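Local coordinates for D-isomer specific 2-hydroxyacid dehydrogenase family protein (Aeromonas salmonicida subsp. salmonicida, PDB 3HG7) that probably works as an NAD-dependent oxidoreductase of the D-isomer specific 2-hydroxyacid dehydrogenase family, at residues 108-113 with 225-230; 112-117 with 251-256. The protein carries 1 engineered substitution. All coordinates share one frame; numbering follows the deposited sequence.

Contact 1: residues 108-113 with 225-230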
loop_
_atom_site.group_PDB
_atom_site.type_symbol
_atom_site.label_atom_id
_atom_site.label_comp_id
_atom_site.label_asym_id
_atom_site.label_seq_id
_atom_site.Cartn_x
_atom_site.Cartn_y
_atom_site.Cartn_z
ATOM N N PHE A 108 -13.384 2.527 -1.746
ATOM C CA PHE A 108 -14.836 2.747 -1.961
ATOM C C PHE A 108 -15.713 1.688 -1.263
ATOM O O PHE A 108 -16.819 1.987 -0.879
ATOM C CB PHE A 108 -15.154 2.933 -3.441
ATOM C CG PHE A 108 -14.823 4.303 -3.937
ATOM C CD1 PHE A 108 -15.826 5.254 -4.086
ATOM C CD2 PHE A 108 -13.517 4.660 -4.209
ATOM C CE1 PHE A 108 -15.515 6.558 -4.520
ATOM C CE2 PHE A 108 -13.189 5.940 -4.650
ATOM C CZ PHE A 108 -14.205 6.894 -4.805
ATOM N N GLY A 109 -15.220 0.459 -1.077
ATOM C CA GLY A 109 -15.935 -0.508 -0.253
ATOM C C GLY A 109 -16.072 0.021 1.174
ATOM O O GLY A 109 -17.165 0.023 1.758
ATOM N N HIS A 110 -14.970 0.511 1.724
ATOM C CA HIS A 110 -14.989 1.025 3.091
ATOM C C HIS A 110 -15.820 2.310 3.162
ATOM O O HIS A 110 -16.563 2.543 4.110
ATOM C CB HIS A 110 -13.592 1.274 3.615
ATOM C CG HIS A 110 -12.959 0.042 4.193
ATOM N ND1 HIS A 110 -13.225 -0.387 5.472
ATOM C CD2 HIS A 110 -12.096 -0.854 3.666
ATOM C CE1 HIS A 110 -12.542 -1.492 5.718
ATOM N NE2 HIS A 110 -11.866 -1.813 4.632
ATOM N N LEU A 111 -15.685 3.131 2.139
ATOM C CA LEU A 111 -16.381 4.392 2.123
ATOM C C LEU A 111 -17.891 4.159 2.042
ATOM O O LEU A 111 -18.661 4.762 2.795
ATOM C CB LEU A 111 -15.908 5.253 0.950
ATOM C CG LEU A 111 -16.669 6.563 0.723
ATOM C CD1 LEU A 111 -16.504 7.457 1.922
ATOM C CD2 LEU A 111 -16.282 7.295 -0.614
ATOM N N LEU A 112 -18.314 3.278 1.144
ATOM C CA LEU A 112 -19.752 3.056 0.996
ATOM C C LEU A 112 -20.255 2.280 2.211
ATOM O O LEU A 112 -21.374 2.514 2.633
ATOM C CB LEU A 112 -20.048 2.336 -0.306
ATOM C CG LEU A 112 -19.737 3.224 -1.516
ATOM C CD1 LEU A 112 -19.656 2.423 -2.801
ATOM C CD2 LEU A 112 -20.884 4.302 -1.562
ATOM N N SER A 113 -19.422 1.392 2.792
ATOM C CA SER A 113 -19.826 0.730 4.035
ATOM C C SER A 113 -20.242 1.752 5.097
ATOM O O SER A 113 -21.292 1.613 5.730
ATOM C CB SER A 113 -18.751 -0.230 4.560
ATOM O OG SER A 113 -19.197 -0.816 5.781
ATOM N N ILE A 225 -13.869 11.649 6.550
ATOM C CA ILE A 225 -13.408 10.280 6.700
ATOM C C ILE A 225 -12.002 10.324 6.155
ATOM O O ILE A 225 -11.786 10.746 5.024
ATOM C CB ILE A 225 -14.281 9.293 5.887
ATOM C CG1 ILE A 225 -15.724 9.344 6.411
ATOM C CG2 ILE A 225 -13.708 7.858 5.975
ATOM C CD1 ILE A 225 -16.777 8.743 5.489
ATOM N N LEU A 226 -11.051 9.890 6.962
ATOM C CA LEU A 226 -9.649 9.826 6.553
ATOM C C LEU A 226 -9.181 8.399 6.362
ATOM O O LEU A 226 -9.310 7.619 7.285
ATOM C CB LEU A 226 -8.770 10.468 7.628
ATOM C CG LEU A 226 -7.246 10.321 7.468
ATOM C CD1 LEU A 226 -6.757 10.982 6.186
ATOM C CD2 LEU A 226 -6.535 10.903 8.672
ATOM N N PHE A 227 -8.627 8.088 5.184
ATOM C CA PHE A 227 -7.972 6.789 4.908
ATOM C C PHE A 227 -6.469 6.959 4.918
ATOM O O PHE A 227 -5.940 7.885 4.273
ATOM C CB PHE A 227 -8.309 6.281 3.507
ATOM C CG PHE A 227 -9.724 5.790 3.344
ATOM C CD1 PHE A 227 -9.976 4.439 3.216
ATOM C CD2 PHE A 227 -10.790 6.689 3.258
ATOM C CE1 PHE A 227 -11.292 3.967 3.059
ATOM C CE2 PHE A 227 -12.096 6.242 3.099
ATOM C CZ PHE A 227 -12.345 4.874 2.982
ATOM N N ASN A 228 -5.774 6.031 5.570
ATOM C CA ASN A 228 -4.343 5.946 5.371
ATOM C C ASN A 228 -3.951 4.584 4.871
ATOM O O ASN A 228 -4.069 3.592 5.595
ATOM C CB ASN A 228 -3.548 6.246 6.626
ATOM C CG ASN A 228 -2.028 6.363 6.329
ATOM O OD1 ASN A 228 -1.615 6.529 5.173
ATOM N ND2 ASN A 228 -1.216 6.258 7.358
ATOM N N VAL A 229 -3.494 4.556 3.627
ATOM C CA VAL A 229 -3.073 3.316 2.996
ATOM C C VAL A 229 -1.620 3.403 2.474
ATOM O O VAL A 229 -1.161 2.499 1.775
ATOM C CB VAL A 229 -3.995 2.992 1.836
ATOM C CG1 VAL A 229 -5.412 2.679 2.337
ATOM C CG2 VAL A 229 -4.051 4.192 0.904
ATOM N N GLY A 230 -0.920 4.497 2.791
ATOM C CA GLY A 230 0.494 4.661 2.426
ATOM C C GLY A 230 1.432 4.002 3.424
ATOM O O GLY A 230 1.745 2.821 3.297
#
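Phe227 drives its ring edge-on into helix 100-115, meeting the helix at His110 and Leu111. Its CE1 lies 3.6 Å from CB of His110, while its CZ comes within 3.9 Å of the backbone N of Leu111, which sits in the plane of the ring. With CG anti to its own carbonyl carbon (chi1 -72°), the phenyl ring stands off strand 225-228 with its rim against the helix backbone. One residue pair farther along, Leu111 and Ile225 cross obliquely, their CD1 methyls 3.8 Å apart. Leu111, Ile225 and Phe227 are all buried, and Val197 of strand 197-200 touches both Leu111 and Phe227.

The contact slackens toward the outer end of the His110 side chain. Beyond the close approach of CB, the imidazole has Phe227 CE1 obliquely beside it. His110 is partly exposed; its side chain touches Thr277 and its ring meets that of Tyr106. Next to it, Gly109 is at the solvent surface. At the far end of 225-230 the chain leaves the strand through an Asx turn, Asn228 OD1 accepting from Gly230 N at 3.2 Å, with the donor above the carbonyl plane.

The axes of 108-113 and 225-228 come within 10.6 Å and run at 156°, roughly antiparallel. No hydrogen bond spans the gap, which implies that shape fit and burial of apolar surface hold the helix to the sheet here.

Contact 2: residues 112-117 with 251-256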
loop_
_atom_site.group_PDB
_atom_site.type_symbol
_atom_site.label_atom_id
_atom_site.label_comp_id
_atom_site.label_asym_id
_atom_site.label_seq_id
_atom_site.Cartn_x
_atom_site.Cartn_y
_atom_site.Cartn_z
ATOM N N LEU A 112 -18.314 3.278 1.144
ATOM C CA LEU A 112 -19.752 3.056 0.996
ATOM C C LEU A 112 -20.255 2.280 2.211
ATOM O O LEU A 112 -21.374 2.514 2.633
ATOM C CB LEU A 112 -20.048 2.336 -0.306
ATOM C CG LEU A 112 -19.737 3.224 -1.516
ATOM C CD1 LEU A 112 -19.656 2.423 -2.801
ATOM C CD2 LEU A 112 -20.884 4.302 -1.562
ATOM N N SER A 113 -19.422 1.392 2.792
ATOM C CA SER A 113 -19.826 0.730 4.035
ATOM C C SER A 113 -20.242 1.752 5.097
ATOM O O SER A 113 -21.292 1.613 5.730
ATOM C CB SER A 113 -18.751 -0.230 4.560
ATOM O OG SER A 113 -19.197 -0.816 5.781
ATOM N N LEU A 114 -19.405 2.768 5.262
ATOM C CA LEU A 114 -19.628 3.854 6.201
ATOM C C LEU A 114 -20.830 4.724 5.846
ATOM O O LEU A 114 -21.701 5.014 6.676
ATOM C CB LEU A 114 -18.393 4.751 6.242
ATOM C CG LEU A 114 -17.189 4.136 6.954
ATOM C CD1 LEU A 114 -16.013 5.048 6.685
ATOM C CD2 LEU A 114 -17.472 3.931 8.462
ATOM N N MET A 115 -20.830 5.202 4.611
ATOM C CA MET A 115 -21.915 6.078 4.127
ATOM C C MET A 115 -23.318 5.454 4.230
ATOM O O MET A 115 -24.279 6.155 4.530
ATOM C CB MET A 115 -21.603 6.522 2.678
ATOM C CG MET A 115 -20.472 7.580 2.498
ATOM S SD MET A 115 -20.658 9.110 3.455
ATOM C CE MET A 115 -22.029 9.933 2.586
ATOM N N ARG A 116 -23.429 4.153 3.987
ATOM C CA ARG A 116 -24.711 3.470 3.951
ATOM C C ARG A 116 -24.987 2.723 5.241
ATOM O O ARG A 116 -25.964 1.976 5.361
ATOM C CB ARG A 116 -24.774 2.495 2.777
ATOM C CG ARG A 116 -24.896 3.167 1.407
ATOM C CD ARG A 116 -25.959 4.298 1.375
ATOM N NE ARG A 116 -26.025 4.830 0.033
ATOM C CZ ARG A 116 -26.908 4.430 -0.884
ATOM N NH1 ARG A 116 -27.818 3.512 -0.585
ATOM N NH2 ARG A 116 -26.873 4.963 -2.107
ATOM N N GLN A 117 -24.058 2.884 6.177
ATOM C CA GLN A 117 -24.189 2.303 7.507
ATOM C C GLN A 117 -24.402 0.801 7.509
ATOM O O GLN A 117 -25.242 0.295 8.246
ATOM C CB GLN A 117 -25.296 3.036 8.271
ATOM C CG GLN A 117 -25.051 4.520 8.262
ATOM C CD GLN A 117 -26.000 5.225 9.145
ATOM O OE1 GLN A 117 -27.170 5.439 8.802
ATOM N NE2 GLN A 117 -25.510 5.588 10.324
ATOM N N MET A 251 -14.371 9.817 10.971
ATOM C CA MET A 251 -13.961 8.420 11.004
ATOM C C MET A 251 -12.559 8.322 10.458
ATOM O O MET A 251 -12.134 9.182 9.673
ATOM C CB MET A 251 -14.910 7.574 10.143
ATOM C CG MET A 251 -16.333 7.340 10.721
ATOM S SD MET A 251 -16.529 5.859 11.754
ATOM C CE MET A 251 -15.214 4.843 11.072
ATOM N N ALA A 252 -11.839 7.267 10.845
ATOM C CA ALA A 252 -10.557 6.955 10.216
ATOM C C ALA A 252 -10.530 5.476 9.780
ATOM O O ALA A 252 -11.021 4.616 10.505
ATOM C CB ALA A 252 -9.431 7.224 11.164
ATOM N N VAL A 253 -9.999 5.215 8.592
ATOM C CA VAL A 253 -9.806 3.833 8.102
ATOM C C VAL A 253 -8.337 3.672 7.841
ATOM O O VAL A 253 -7.794 4.310 6.934
ATOM C CB VAL A 253 -10.585 3.572 6.777
ATOM C CG1 VAL A 253 -10.421 2.098 6.297
ATOM C CG2 VAL A 253 -12.061 3.911 6.958
ATOM N N LEU A 254 -7.696 2.794 8.606
ATOM C CA LEU A 254 -6.252 2.675 8.531
ATOM C C LEU A 254 -5.849 1.269 8.168
ATOM O O LEU A 254 -6.251 0.328 8.851
ATOM C CB LEU A 254 -5.613 3.021 9.877
ATOM C CG LEU A 254 -5.867 4.376 10.543
ATOM C CD1 LEU A 254 -4.839 4.535 11.642
ATOM C CD2 LEU A 254 -5.788 5.518 9.548
ATOM N N ASP A 255 -5.075 1.142 7.091
ATOM C CA ASP A 255 -4.577 -0.161 6.646
ATOM C C ASP A 255 -3.113 -0.342 7.107
ATOM O O ASP A 255 -2.594 -1.452 7.151
ATOM C CB ASP A 255 -4.679 -0.286 5.122
ATOM C CG ASP A 255 -4.382 -1.688 4.631
ATOM O OD1 ASP A 255 -4.936 -2.656 5.223
ATOM O OD2 ASP A 255 -3.545 -1.820 3.699
ATOM N N VAL A 256 -2.486 0.762 7.497
ATOM C CA VAL A 256 -1.040 0.775 7.821
ATOM C C VAL A 256 -0.779 1.516 9.124
ATOM O O VAL A 256 -1.567 2.371 9.540
ATOM C CB VAL A 256 -0.215 1.392 6.695
ATOM C CG1 VAL A 256 -0.264 0.500 5.467
ATOM C CG2 VAL A 256 -0.689 2.842 6.381
#
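Leu114, Met251 and Val253, the three residues that meet here, have no ring or other planar side-chain group, so the contact has neither faces nor edges; branched aliphatic chains and a thioether do all the touching. The flat groups lie next door: Tyr106, His110 and Phe227 all touch Val253.

Leu114 is the centre of the contact. Its CB points toward strand 251-254, and the fork at its end is shared between two partners. The CD2 branch meets Met251 tip to tip, 3.6 Å from CE and 3.9 Å from SD. The CD1 branch lies 4.1 Å from CG2 of Val253, the two side chains sliding past each other in opposite directions; the same methyl also packs on Ile225. Met251 is bent at both chi2 and chi3, the latter (-26°) well away from a staggered value, and this curl carries the thioether back to the leucine. Met251 and Leu114 are only partly buried, whereas Val253 lies deeper, beneath the helix.

Just past the contact the helix finishes in a Schellman motif at Gln117, whose positive phi (56°) turns the chain; a weak bond runs from Gln117 N to Leu114 O. Gln117 also occupies the N-cap position of helix 118-126.

On the other side of strand 251-254, Ala252 and Leu254 pack against Leu240 of helix 237-245. Helices on both faces of a seven-stranded parallel sheet, ordered 3-2-1-4-5-6-7, fit the Rossmann-type fold of this family, consistent with NAD binding.

Overall arrangement
After the five-stranded N-terminal sheet, the chain enters helix 100-115, from which both contacts start, sharing Leu112 and Ser113. It then builds strands 142-146, 165-169, 181-183 and 197-200 of the seven-stranded sheet before 225-230 returns to the helix, closing contact 1 across 111 intervening residues. Helix 237-245 follows, and 251-256 closes contact 2 with 133 residues between its segments. Because contact 2 both starts and ends later, the two loops cross rather than nest. Their strands are parallel neighbours, joined by probable backbone hydrogen bonds such as Leu226 O to Val253 N. Together they fasten one helix across adjacent strands of the Rossmann-type sheet.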